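Local coordinates for uncharacterized protein (Mycobacterium tuberculosis, PDB 6Y56) that is a nucleotidyltransferase toxin of a toxin-antitoxin system, probably acting on tRNA acceptor stems to inhibit bacterial growth, at residues H188-T193 against E253-K258; A178-L183 against V247-W252; Q37-G42 against C83-G88; L31-S36 against A89-F94. All coordinates share one frame; numbering follows the deposited sequence.

Contact 1: residues H188-T193 against E253-K258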
loop_
_atom_site.group_PDB
_atom_site.type_symbol
_atom_site.label_atom_id
_atom_site.label_comp_id
_atom_site.label_asym_id
_atom_site.label_seq_id
_atom_site.Cartn_x
_atom_site.Cartn_y
_atom_site.Cartn_z
ATOM N N HIS A 188 -2.636 9.521 8.475
ATOM C CA HIS A 188 -2.821 10.439 7.355
ATOM C C HIS A 188 -4.251 10.412 6.845
ATOM O O HIS A 188 -4.827 11.469 6.578
ATOM C CB HIS A 188 -1.842 10.118 6.229
ATOM C CG HIS A 188 -0.533 10.816 6.364
ATOM N ND1 HIS A 188 -0.375 12.162 6.108
ATOM C CD2 HIS A 188 0.683 10.355 6.736
ATOM C CE1 HIS A 188 0.886 12.498 6.319
ATOM N NE2 HIS A 188 1.549 11.420 6.698
ATOM N N PHE A 189 -4.846 9.222 6.688
ATOM C CA PHE A 189 -6.235 9.183 6.234
ATOM C C PHE A 189 -7.122 9.962 7.192
ATOM O O PHE A 189 -8.065 10.641 6.768
ATOM C CB PHE A 189 -6.743 7.744 6.103
ATOM C CG PHE A 189 -6.246 7.015 4.890
ATOM C CD1 PHE A 189 -6.592 7.417 3.614
ATOM C CD2 PHE A 189 -5.430 5.915 5.035
ATOM C CE1 PHE A 189 -6.118 6.732 2.505
ATOM C CE2 PHE A 189 -4.964 5.219 3.936
ATOM C CZ PHE A 189 -5.302 5.629 2.669
ATOM N N ALA A 190 -6.802 9.912 8.486
ATOM C CA ALA A 190 -7.595 10.607 9.491
ATOM C C ALA A 190 -7.519 12.119 9.360
ATOM O O ALA A 190 -8.374 12.816 9.921
ATOM C CB ALA A 190 -7.145 10.181 10.886
ATOM N N SER A 191 -6.519 12.639 8.657
ATOM C CA SER A 191 -6.380 14.071 8.426
ATOM C C SER A 191 -7.000 14.520 7.111
ATOM O O SER A 191 -6.973 15.717 6.807
ATOM C CB SER A 191 -4.901 14.473 8.449
ATOM O OG SER A 191 -4.272 14.081 7.245
ATOM N N ARG A 192 -7.550 13.601 6.328
ATOM C CA ARG A 192 -8.103 13.889 5.015
ATOM C C ARG A 192 -9.606 13.652 5.028
ATOM O O ARG A 192 -10.166 13.116 5.988
ATOM C CB ARG A 192 -7.418 13.018 3.953
ATOM C CG ARG A 192 -5.921 13.322 3.822
ATOM C CD ARG A 192 -5.153 12.243 3.057
ATOM N NE ARG A 192 -5.613 12.115 1.681
ATOM C CZ ARG A 192 -5.156 12.842 0.668
ATOM N NH1 ARG A 192 -4.211 13.751 0.871
ATOM N NH2 ARG A 192 -5.648 12.654 -0.546
ATOM N N THR A 193 -10.268 14.079 3.953
ATOM C CA THR A 193 -11.691 13.798 3.815
ATOM C C THR A 193 -11.897 12.295 3.722
ATOM O O THR A 193 -11.167 11.604 3.010
ATOM C CB THR A 193 -12.233 14.480 2.558
ATOM O OG1 THR A 193 -12.246 15.897 2.760
ATOM C CG2 THR A 193 -13.650 14.008 2.267
ATOM N N GLU A 253 -2.020 6.570 17.430
ATOM C CA GLU A 253 -3.033 5.632 17.901
ATOM C C GLU A 253 -4.272 6.368 18.387
ATOM O O GLU A 253 -5.401 5.961 18.089
ATOM C CB GLU A 253 -2.461 4.759 19.019
ATOM C CG GLU A 253 -3.337 3.570 19.402
ATOM C CD GLU A 253 -4.436 3.924 20.407
ATOM O OE1 GLU A 253 -5.402 3.143 20.524
ATOM O OE2 GLU A 253 -4.337 4.979 21.065
ATOM N N ALA A 254 -4.076 7.457 19.132
ATOM C CA ALA A 254 -5.209 8.209 19.660
ATOM C C ALA A 254 -6.010 8.859 18.543
ATOM O O ALA A 254 -7.246 8.804 18.556
ATOM C CB ALA A 254 -4.726 9.256 20.662
ATOM N N ARG A 255 -5.330 9.487 17.573
ATOM C CA ARG A 255 -6.052 10.151 16.494
ATOM C C ARG A 255 -6.812 9.144 15.642
ATOM O O ARG A 255 -7.957 9.395 15.251
ATOM C CB ARG A 255 -5.115 10.980 15.606
ATOM C CG ARG A 255 -5.894 11.800 14.571
ATOM C CD ARG A 255 -5.093 12.174 13.337
ATOM N NE ARG A 255 -4.325 13.397 13.545
ATOM C CZ ARG A 255 -3.440 13.879 12.679
ATOM N NH1 ARG A 255 -3.217 13.246 11.533
ATOM N NH2 ARG A 255 -2.781 14.998 12.956
ATOM N N VAL A 256 -6.190 8.001 15.349
ATOM C CA VAL A 256 -6.837 6.980 14.525
ATOM C C VAL A 256 -8.049 6.402 15.250
ATOM O O VAL A 256 -9.143 6.304 14.689
ATOM C CB VAL A 256 -5.813 5.899 14.120
ATOM C CG1 VAL A 256 -6.503 4.638 13.569
ATOM C CG2 VAL A 256 -4.820 6.460 13.104
ATOM N N ARG A 257 -7.876 6.032 16.518
ATOM C CA ARG A 257 -8.983 5.455 17.275
ATOM C C ARG A 257 -10.162 6.419 17.358
ATOM O O ARG A 257 -11.322 6.000 17.255
ATOM C CB ARG A 257 -8.498 5.059 18.669
ATOM C CG ARG A 257 -9.595 4.531 19.582
ATOM C CD ARG A 257 -9.017 3.670 20.696
ATOM N NE ARG A 257 -7.783 4.221 21.244
ATOM C CZ ARG A 257 -7.737 5.170 22.170
ATOM N NH1 ARG A 257 -8.863 5.679 22.655
ATOM N NH2 ARG A 257 -6.567 5.613 22.609
ATOM N N LYS A 258 -9.891 7.714 17.547
ATOM C CA LYS A 258 -10.970 8.692 17.613
ATOM C C LYS A 258 -11.615 8.908 16.252
ATOM O O LYS A 258 -12.847 8.929 16.133
ATOM C CB LYS A 258 -10.440 10.018 18.141
ATOM C CG LYS A 258 -11.519 11.061 18.306
ATOM C CD LYS A 258 -10.916 12.308 18.873
ATOM C CE LYS A 258 -11.999 13.359 19.012
ATOM N NZ LYS A 258 -11.480 14.637 19.572
#
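R255 reaches over A190 and S191, so that one long side chain makes most of the contact between helix 249-259 and the turn at the C-terminal end of helix 180-189. At the start of 253-258, E253 is held within its own helix by R257, one helical turn on: NE meets OE1 of E253 at 2.7 Å while NH2 takes OE2, a side-on, two-nitrogen salt bridge. OE1 also accepts from the backbone N of R230.

The side chain of R255 leaves the backbone with CG anti to N (chi1 -174°) and bends at chi3. Its aliphatic part lies against the methyl of A190, CD to CB 3.8 Å, and the guanidinium passes S191, NH1 to CB 3.7 Å. NH1 hydrogen-bonds to the backbone O of N187, near the C-terminal end of helix 180-189, where such carbonyls can accept from outside the helix. The chain turns at F189-R192, a type I beta turn closed by R192 N on F189 O (3.0 Å); just before it, H188 O accepts both S191 N and S191 OG, the hydroxyl on a lone pair in the carbonyl plane.

V256 is the residue nearest A190 by backbone, their CA atoms 6.3 Å apart. A190 is small enough to permit this approach, and the buried valine packs on L183, L186 and N187 of helix 180-189.

Contact 2: residues A178-L183 against V247-W252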
loop_
_atom_site.group_PDB
_atom_site.type_symbol
_atom_site.label_atom_id
_atom_site.label_comp_id
_atom_site.label_asym_id
_atom_site.label_seq_id
_atom_site.Cartn_x
_atom_site.Cartn_y
_atom_site.Cartn_z
ATOM N N ALA A 178 -1.483 -5.497 14.096
ATOM C CA ALA A 178 -1.169 -4.096 14.359
ATOM C C ALA A 178 0.236 -3.795 13.847
ATOM O O ALA A 178 1.226 -4.267 14.416
ATOM C CB ALA A 178 -1.278 -3.815 15.856
ATOM N N LEU A 179 0.325 -3.014 12.766
ATOM C CA LEU A 179 1.595 -2.656 12.148
ATOM C C LEU A 179 1.787 -1.147 12.222
ATOM O O LEU A 179 0.893 -0.387 11.844
ATOM C CB LEU A 179 1.630 -3.098 10.677
ATOM C CG LEU A 179 1.299 -4.555 10.350
ATOM C CD1 LEU A 179 1.395 -4.816 8.840
ATOM C CD2 LEU A 179 2.201 -5.516 11.134
ATOM N N ALA A 180 2.969 -0.709 12.669
ATOM C CA ALA A 180 3.204 0.728 12.793
ATOM C C ALA A 180 3.083 1.453 11.458
ATOM O O ALA A 180 2.639 2.605 11.427
ATOM C CB ALA A 180 4.576 1.001 13.416
ATOM N N ARG A 181 3.485 0.815 10.350
ATOM C CA ARG A 181 3.369 1.485 9.060
ATOM C C ARG A 181 1.908 1.698 8.693
ATOM O O ARG A 181 1.548 2.740 8.127
ATOM C CB ARG A 181 4.091 0.689 7.968
ATOM C CG ARG A 181 5.596 0.524 8.191
ATOM C CD ARG A 181 6.198 -0.436 7.169
ATOM N NE ARG A 181 7.618 -0.693 7.407
ATOM C CZ ARG A 181 8.467 -1.113 6.473
ATOM N NH1 ARG A 181 8.042 -1.324 5.237
ATOM N NH2 ARG A 181 9.742 -1.323 6.782
ATOM N N ASP A 182 1.046 0.745 9.053
ATOM C CA ASP A 182 -0.378 0.925 8.798
ATOM C C ASP A 182 -0.954 2.005 9.705
ATOM O O ASP A 182 -1.795 2.799 9.273
ATOM C CB ASP A 182 -1.138 -0.373 9.040
ATOM C CG ASP A 182 -0.929 -1.409 7.950
ATOM O OD1 ASP A 182 -0.381 -1.080 6.879
ATOM O OD2 ASP A 182 -1.299 -2.577 8.194
ATOM N N LEU A 183 -0.524 2.039 10.972
ATOM C CA LEU A 183 -0.962 3.101 11.874
ATOM C C LEU A 183 -0.579 4.474 11.330
ATOM O O LEU A 183 -1.386 5.411 11.351
ATOM C CB LEU A 183 -0.335 2.882 13.250
ATOM C CG LEU A 183 -0.574 3.969 14.305
ATOM C CD1 LEU A 183 -2.061 4.081 14.634
ATOM C CD2 LEU A 183 0.235 3.663 15.552
ATOM N N VAL A 247 8.616 9.562 15.193
ATOM C CA VAL A 247 7.695 8.466 15.462
ATOM C C VAL A 247 6.883 8.855 16.689
ATOM O O VAL A 247 7.445 9.127 17.755
ATOM C CB VAL A 247 8.446 7.147 15.682
ATOM C CG1 VAL A 247 7.466 6.018 15.957
ATOM C CG2 VAL A 247 9.292 6.822 14.464
ATOM N N ALA A 248 5.561 8.922 16.530
ATOM C CA ALA A 248 4.658 9.386 17.580
ATOM C C ALA A 248 3.539 8.356 17.732
ATOM O O ALA A 248 2.373 8.638 17.440
ATOM C CB ALA A 248 4.114 10.772 17.255
ATOM N N MET A 249 3.907 7.156 18.186
ATOM C CA MET A 249 2.972 6.034 18.195
ATOM C C MET A 249 1.707 6.352 18.989
ATOM O O MET A 249 0.594 6.049 18.540
ATOM C CB MET A 249 3.664 4.794 18.750
ATOM C CG MET A 249 4.843 4.352 17.914
ATOM S SD MET A 249 4.255 3.647 16.380
ATOM C CE MET A 249 3.676 2.069 16.987
ATOM N N ALA A 250 1.856 6.969 20.164
ATOM C CA ALA A 250 0.694 7.249 21.001
ATOM C C ALA A 250 -0.205 8.312 20.382
ATOM O O ALA A 250 -1.434 8.187 20.417
ATOM C CB ALA A 250 1.141 7.655 22.407
ATOM N N ALA A 251 0.381 9.365 19.810
ATOM C CA ALA A 251 -0.428 10.383 19.149
ATOM C C ALA A 251 -1.186 9.800 17.961
ATOM O O ALA A 251 -2.378 10.080 17.774
ATOM C CB ALA A 251 0.452 11.553 18.713
ATOM N N TRP A 252 -0.513 8.981 17.147
ATOM C CA TRP A 252 -1.177 8.367 16.000
ATOM C C TRP A 252 -2.294 7.429 16.442
ATOM O O TRP A 252 -3.392 7.448 15.874
ATOM C CB TRP A 252 -0.159 7.597 15.161
ATOM C CG TRP A 252 0.984 8.404 14.628
ATOM C CD1 TRP A 252 1.052 9.757 14.485
ATOM C CD2 TRP A 252 2.240 7.887 14.184
ATOM N NE1 TRP A 252 2.275 10.115 13.970
ATOM C CE2 TRP A 252 3.027 8.984 13.787
ATOM C CE3 TRP A 252 2.779 6.602 14.101
ATOM C CZ2 TRP A 252 4.321 8.830 13.289
ATOM C CZ3 TRP A 252 4.059 6.448 13.603
ATOM C CH2 TRP A 252 4.817 7.558 13.219
#
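L183 lies between M249 and W252, and together with A180 they form a helix-helix interface between the first turns of helices 180-189 and 249-259, which run in broadly the same direction. The backbones draw closer along the way: the CA atoms of A180 and M249 are 7.6 Å apart, those of L183 and W252 6.7 Å.

The contact is apolar. The methyl of A180 faces the end of M249, CB to CE 3.8 Å. That methionine leaves its backbone without aiming at the other helix, but bends at chi2 (-72°) and chi3 bring the thioether and terminal methyl round, and CE also comes near CD2 of L183 at 4.1 Å. A flexible methionine suits the place because its long chain can curl to reach a residue as short as alanine. L183, with CG anti to the backbone N (chi1 175°), sets its branch point against W252, CG to CB 3.8 Å, and its CD2 lies at the indole edge near the ring plane.

Leucine methyls also rest on backbone: CD2 of L183 is 3.8 Å from M249 O, and CD1 is close to the carbonyl group of W252.

W252 also meets Y184 of helix 180-189 edge-to-face, an aromatic contact between the same two helices, while Y174 of helix 163-174 lies against L183. The N-cap positions are filled by L179 and A248, neither of which has a side-chain oxygen to cap with. A248 O accepts W252 N at 2.9 Å and sits above one face of the indole, offset toward its rim.

Contact 3: residues Q37-G42 against C83-G88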
loop_
_atom_site.group_PDB
_atom_site.type_symbol
_atom_site.label_atom_id
_atom_site.label_comp_id
_atom_site.label_asym_id
_atom_site.label_seq_id
_atom_site.Cartn_x
_atom_site.Cartn_y
_atom_site.Cartn_z
ATOM N N GLN A 37 6.145 2.182 -19.231
ATOM C CA GLN A 37 6.523 2.195 -20.635
ATOM C C GLN A 37 6.252 0.876 -21.339
ATOM O O GLN A 37 6.276 0.846 -22.574
ATOM C CB GLN A 37 8.006 2.545 -20.781
ATOM C CG GLN A 37 8.343 3.998 -20.460
ATOM C CD GLN A 37 7.946 4.963 -21.576
ATOM O OE1 GLN A 37 6.981 5.720 -21.449
ATOM N NE2 GLN A 37 8.696 4.941 -22.674
ATOM N N THR A 38 5.989 -0.200 -20.604
ATOM C CA THR A 38 5.993 -1.543 -21.169
ATOM C C THR A 38 4.702 -2.316 -20.936
ATOM O O THR A 38 4.283 -3.077 -21.812
ATOM C CB THR A 38 7.168 -2.345 -20.579
ATOM O OG1 THR A 38 8.374 -1.563 -20.599
ATOM C CG2 THR A 38 7.383 -3.629 -21.350
ATOM N N VAL A 39 4.065 -2.154 -19.779
ATOM C CA VAL A 39 2.930 -2.977 -19.374
ATOM C C VAL A 39 1.671 -2.122 -19.346
ATOM O O VAL A 39 1.706 -0.963 -18.918
ATOM C CB VAL A 39 3.196 -3.593 -17.983
ATOM C CG1 VAL A 39 1.983 -4.356 -17.479
ATOM C CG2 VAL A 39 4.403 -4.496 -18.029
ATOM N N GLN A 40 0.551 -2.702 -19.773
ATOM C CA GLN A 40 -0.725 -1.993 -19.726
ATOM C C GLN A 40 -1.277 -2.023 -18.303
ATOM O O GLN A 40 -1.511 -3.101 -17.749
ATOM C CB GLN A 40 -1.713 -2.638 -20.696
ATOM C CG GLN A 40 -3.076 -1.950 -20.741
ATOM C CD GLN A 40 -2.992 -0.517 -21.245
ATOM O OE1 GLN A 40 -2.634 -0.277 -22.398
ATOM N NE2 GLN A 40 -3.314 0.441 -20.381
ATOM N N PHE A 41 -1.470 -0.853 -17.705
ATOM C CA PHE A 41 -2.165 -0.750 -16.429
ATOM C C PHE A 41 -3.653 -0.530 -16.684
ATOM O O PHE A 41 -4.069 -0.181 -17.788
ATOM C CB PHE A 41 -1.639 0.439 -15.619
ATOM C CG PHE A 41 -0.304 0.219 -14.955
ATOM C CD1 PHE A 41 0.871 0.224 -15.700
ATOM C CD2 PHE A 41 -0.217 0.071 -13.572
ATOM C CE1 PHE A 41 2.107 0.037 -15.081
ATOM C CE2 PHE A 41 1.000 -0.113 -12.953
ATOM C CZ PHE A 41 2.169 -0.120 -13.710
ATOM N N GLY A 42 -4.463 -0.736 -15.661
ATOM C CA GLY A 42 -5.869 -0.402 -15.783
ATOM C C GLY A 42 -6.730 -1.268 -14.892
ATOM O O GLY A 42 -6.299 -2.294 -14.367
ATOM N N CYS A 83 6.758 -9.491 -13.498
ATOM C CA CYS A 83 7.935 -10.000 -12.805
ATOM C C CYS A 83 9.081 -10.287 -13.772
ATOM O O CYS A 83 10.245 -10.010 -13.456
ATOM C CB CYS A 83 7.565 -11.240 -11.984
ATOM S SG CYS A 83 6.501 -10.833 -10.571
ATOM N N GLU A 84 8.780 -10.841 -14.951
ATOM C CA GLU A 84 9.832 -11.064 -15.943
ATOM C C GLU A 84 10.441 -9.745 -16.392
ATOM O O GLU A 84 11.650 -9.661 -16.642
ATOM C CB GLU A 84 9.281 -11.806 -17.161
ATOM C CG GLU A 84 8.941 -13.274 -16.950
ATOM C CD GLU A 84 8.643 -13.973 -18.267
ATOM O OE1 GLU A 84 9.277 -13.615 -19.286
ATOM O OE2 GLU A 84 7.774 -14.869 -18.303
ATOM N N LEU A 85 9.620 -8.697 -16.478
ATOM C CA LEU A 85 10.123 -7.393 -16.882
ATOM C C LEU A 85 11.030 -6.802 -15.816
ATOM O O LEU A 85 12.099 -6.266 -16.136
ATOM C CB LEU A 85 8.951 -6.463 -17.166
ATOM C CG LEU A 85 9.331 -5.053 -17.583
ATOM C CD1 LEU A 85 10.145 -5.090 -18.871
ATOM C CD2 LEU A 85 8.074 -4.220 -17.757
ATOM N N ILE A 86 10.627 -6.894 -14.545
ATOM C CA ILE A 86 11.417 -6.322 -13.458
ATOM C C ILE A 86 12.756 -7.034 -13.337
ATOM O O ILE A 86 13.812 -6.395 -13.237
ATOM C CB ILE A 86 10.637 -6.393 -12.135
ATOM C CG1 ILE A 86 9.394 -5.499 -12.197
ATOM C CG2 ILE A 86 11.540 -5.972 -10.975
ATOM C CD1 ILE A 86 8.495 -5.633 -10.988
ATOM N N ASP A 87 12.733 -8.369 -13.338
ATOM C CA ASP A 87 13.921 -9.141 -12.998
ATOM C C ASP A 87 15.022 -8.948 -14.040
ATOM O O ASP A 87 14.859 -9.304 -15.211
ATOM C CB ASP A 87 13.566 -10.616 -12.849
ATOM C CG ASP A 87 14.643 -11.394 -12.141
ATOM O OD1 ASP A 87 15.239 -10.877 -11.178
ATOM O OD2 ASP A 87 14.906 -12.539 -12.563
ATOM N N GLY A 88 16.145 -8.395 -13.604
ATOM C CA GLY A 88 17.268 -8.133 -14.477
ATOM C C GLY A 88 17.205 -6.816 -15.219
ATOM O O GLY A 88 18.149 -6.498 -15.952
#
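T38 and L85 stand opposite each other with their CA atoms 8.3 Å apart, the nearest backbone approach of 37-42 to 83-88. The first segment passes from the weakly bonded last residues of a helix, about Q37-T38, into an extended run through V39 and Q40. The second is helical from C83 to I86; D87 is the first residue to leave helical angles, though its N still bonds to C83 O at 3.0 Å.

The wide separation of the backbones is bridged by side chains, above all L85. With CG anti to the backbone N (chi1 179°), it extends toward T38, and the two meet tip to tip: CD2 of L85 is 3.5 Å from CB of T38, and CD1 lies 4.0 Å from CG2. Threonine suits an exposed place at the rim, its carbons on the leucine and its hydroxyl bonded back to L34 O, a backbone carbonyl of its own helix. V39 and L85 slide past each other in opposite directions, CG2 to CD2 3.7 Å, so the same leucine methyl touches both residues. Farther along, Q40 NE2 makes an almost straight bond to F41 O, 2.8 Å long with an N-H...O angle of 178°, which ties down the loop locally.

In the fold, this is apolar packing between the C-terminal ends of helices 19-38 and 76-86. L85 also packs on L34 and L35, V39 on R45 and L46, and I86 ties helix 76-86 to F96 and V98 of strand 94-100, in the mixed sheet of the nucleotidyltransferase-family domain.

Contact 4: residues L31-S36 against A89-F94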
loop_
_atom_site.group_PDB
_atom_site.type_symbol
_atom_site.label_atom_id
_atom_site.label_comp_id
_atom_site.label_asym_id
_atom_site.label_seq_id
_atom_site.Cartn_x
_atom_site.Cartn_y
_atom_site.Cartn_z
ATOM N N LEU A 31 11.575 2.044 -11.374
ATOM C CA LEU A 31 10.900 0.798 -11.723
ATOM C C LEU A 31 9.493 1.070 -12.234
ATOM O O LEU A 31 9.059 0.480 -13.232
ATOM C CB LEU A 31 10.862 -0.124 -10.501
ATOM C CG LEU A 31 10.244 -1.527 -10.623
ATOM C CD1 LEU A 31 10.734 -2.421 -9.513
ATOM C CD2 LEU A 31 8.711 -1.502 -10.554
ATOM N N LEU A 32 8.772 1.973 -11.568
ATOM C CA LEU A 32 7.420 2.309 -12.002
ATOM C C LEU A 32 7.434 2.969 -13.375
ATOM O O LEU A 32 6.554 2.706 -14.204
ATOM C CB LEU A 32 6.742 3.180 -10.943
ATOM C CG LEU A 32 6.396 2.441 -9.641
ATOM C CD1 LEU A 32 6.120 3.433 -8.507
ATOM C CD2 LEU A 32 5.208 1.522 -9.846
ATOM N N TYR A 33 8.451 3.785 -13.653
ATOM C CA TYR A 33 8.601 4.336 -14.998
ATOM C C TYR A 33 8.774 3.221 -16.022
ATOM O O TYR A 33 8.112 3.205 -17.066
ATOM C CB TYR A 33 9.802 5.285 -15.035
ATOM C CG TYR A 33 10.111 5.803 -16.431
ATOM C CD1 TYR A 33 9.256 6.698 -17.059
ATOM C CD2 TYR A 33 11.242 5.387 -17.121
ATOM C CE1 TYR A 33 9.517 7.175 -18.331
ATOM C CE2 TYR A 33 11.509 5.870 -18.402
ATOM C CZ TYR A 33 10.638 6.753 -18.990
ATOM O OH TYR A 33 10.896 7.235 -20.255
ATOM N N LEU A 34 9.659 2.269 -15.744
ATOM C CA LEU A 34 9.842 1.147 -16.661
ATOM C C LEU A 34 8.529 0.416 -16.920
ATOM O O LEU A 34 8.164 0.156 -18.071
ATOM C CB LEU A 34 10.874 0.191 -16.071
ATOM C CG LEU A 34 10.965 -1.147 -16.804
ATOM C CD1 LEU A 34 11.667 -0.964 -18.140
ATOM C CD2 LEU A 34 11.647 -2.189 -15.928
ATOM N N LEU A 35 7.796 0.085 -15.857
ATOM C CA LEU A 35 6.527 -0.613 -16.032
ATOM C C LEU A 35 5.567 0.209 -16.876
ATOM O O LEU A 35 4.862 -0.334 -17.737
ATOM C CB LEU A 35 5.889 -0.903 -14.675
ATOM C CG LEU A 35 6.623 -1.906 -13.780
ATOM C CD1 LEU A 35 5.785 -2.201 -12.550
ATOM C CD2 LEU A 35 6.944 -3.206 -14.510
ATOM N N SER A 36 5.535 1.527 -16.660
ATOM C CA SER A 36 4.580 2.359 -17.381
ATOM C C SER A 36 4.888 2.392 -18.867
ATOM O O SER A 36 3.990 2.622 -19.683
ATOM C CB SER A 36 4.589 3.781 -16.833
ATOM O OG SER A 36 5.756 4.491 -17.231
ATOM N N ALA A 89 16.136 -6.044 -15.047
ATOM C CA ALA A 89 15.964 -4.803 -15.787
ATOM C C ALA A 89 16.923 -3.731 -15.286
ATOM O O ALA A 89 17.282 -3.677 -14.103
ATOM C CB ALA A 89 14.530 -4.290 -15.634
ATOM N N ARG A 90 17.311 -2.855 -16.200
ATOM C CA ARG A 90 18.070 -1.663 -15.878
ATOM C C ARG A 90 17.254 -0.449 -16.298
ATOM O O ARG A 90 16.586 -0.461 -17.338
ATOM C CB ARG A 90 19.432 -1.670 -16.592
ATOM C CG ARG A 90 20.162 -0.339 -16.536
ATOM C CD ARG A 90 21.628 -0.460 -16.964
ATOM N NE ARG A 90 22.353 -1.389 -16.108
ATOM C CZ ARG A 90 22.829 -1.085 -14.909
ATOM N NH1 ARG A 90 23.470 -2.004 -14.197
ATOM N NH2 ARG A 90 22.669 0.137 -14.420
ATOM N N VAL A 91 17.248 0.574 -15.448
ATOM C CA VAL A 91 16.665 1.864 -15.784
ATOM C C VAL A 91 17.726 2.871 -15.391
ATOM O O VAL A 91 17.925 3.132 -14.202
ATOM C CB VAL A 91 15.348 2.137 -15.048
ATOM C CG1 VAL A 91 14.788 3.484 -15.475
ATOM C CG2 VAL A 91 14.336 1.024 -15.305
ATOM N N GLY A 92 18.447 3.387 -16.382
ATOM C CA GLY A 92 19.571 4.251 -16.078
ATOM C C GLY A 92 20.565 3.525 -15.195
ATOM O O GLY A 92 20.995 2.405 -15.491
ATOM N N GLY A 93 20.911 4.152 -14.077
ATOM C CA GLY A 93 21.895 3.602 -13.166
ATOM C C GLY A 93 21.417 2.435 -12.319
ATOM O O GLY A 93 22.251 1.772 -11.696
ATOM N N PHE A 94 20.112 2.173 -12.266
ATOM C CA PHE A 94 19.591 1.138 -11.379
ATOM C C PHE A 94 19.436 -0.189 -12.106
ATOM O O PHE A 94 18.962 -0.234 -13.245
ATOM C CB PHE A 94 18.214 1.516 -10.833
ATOM C CG PHE A 94 18.231 2.668 -9.873
ATOM C CD1 PHE A 94 18.543 2.482 -8.530
ATOM C CD2 PHE A 94 17.955 3.946 -10.330
ATOM C CE1 PHE A 94 18.559 3.559 -7.649
ATOM C CE2 PHE A 94 17.963 5.026 -9.458
ATOM C CZ PHE A 94 18.264 4.835 -8.119
#
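L34 of helix 19-38 turns its flank to V91 and its tip to A89, seating the helix on the short edge strand 90-91 of the mixed sheet. This strand forms a tight beta hairpin with strand 94-100 through a type II' turn from V91 to F94; G92, at positive phi, fits the turn's first corner, and V91 and F94 are a hydrogen-bonded pair.

A89 and V91 direct their side chains toward the helix, R90 away from it. V91 presents its two branches separately. CG2, beside the backbone N, presses on CB of L34 at 3.6 Å, whereas CG1 comes to the ring edge of Y33, near its plane, 4.3 Å from CD2. Branched valine, at home in a strand, can therefore meet two neighbouring helix residues at once. The leucine's CG lies anti to its own N (chi1 169°), carrying CD2 to the methyl of A89, also 3.6 Å away. Y33 also stacks on F153, while V91 meets only its edge in this contact.

On the outward side, the guanidinium of R90 braces the turn: NH2 donates to a lone pair of G92 O at 3.0 Å, the oxygen only 7° from the guanidinium plane.

The four contacts form two pairs on opposite sides of the chain's centre. Contacts 1 and 2 are successive parts of one helix-helix interface, 180-189 with 249-259, and meet where L183 CD1 touches V256 CG2. Contact 2 is the buried one, made of alanine, leucine, methionine and tryptophan; contact 1, at the surface, relies on an arginine whose polar end takes a helix-end carbonyl. Contacts 3 and 4 share helix 19-38, with contact 3 nested inside the loop that contact 4 closes, and I86 CG2 packing on L31 CD1 helps join them. Both are apolar; contact 3 is partly buried, contact 4 lies at the surface, and one brings a leucine to a helix and loop, the other a helix to an edge strand.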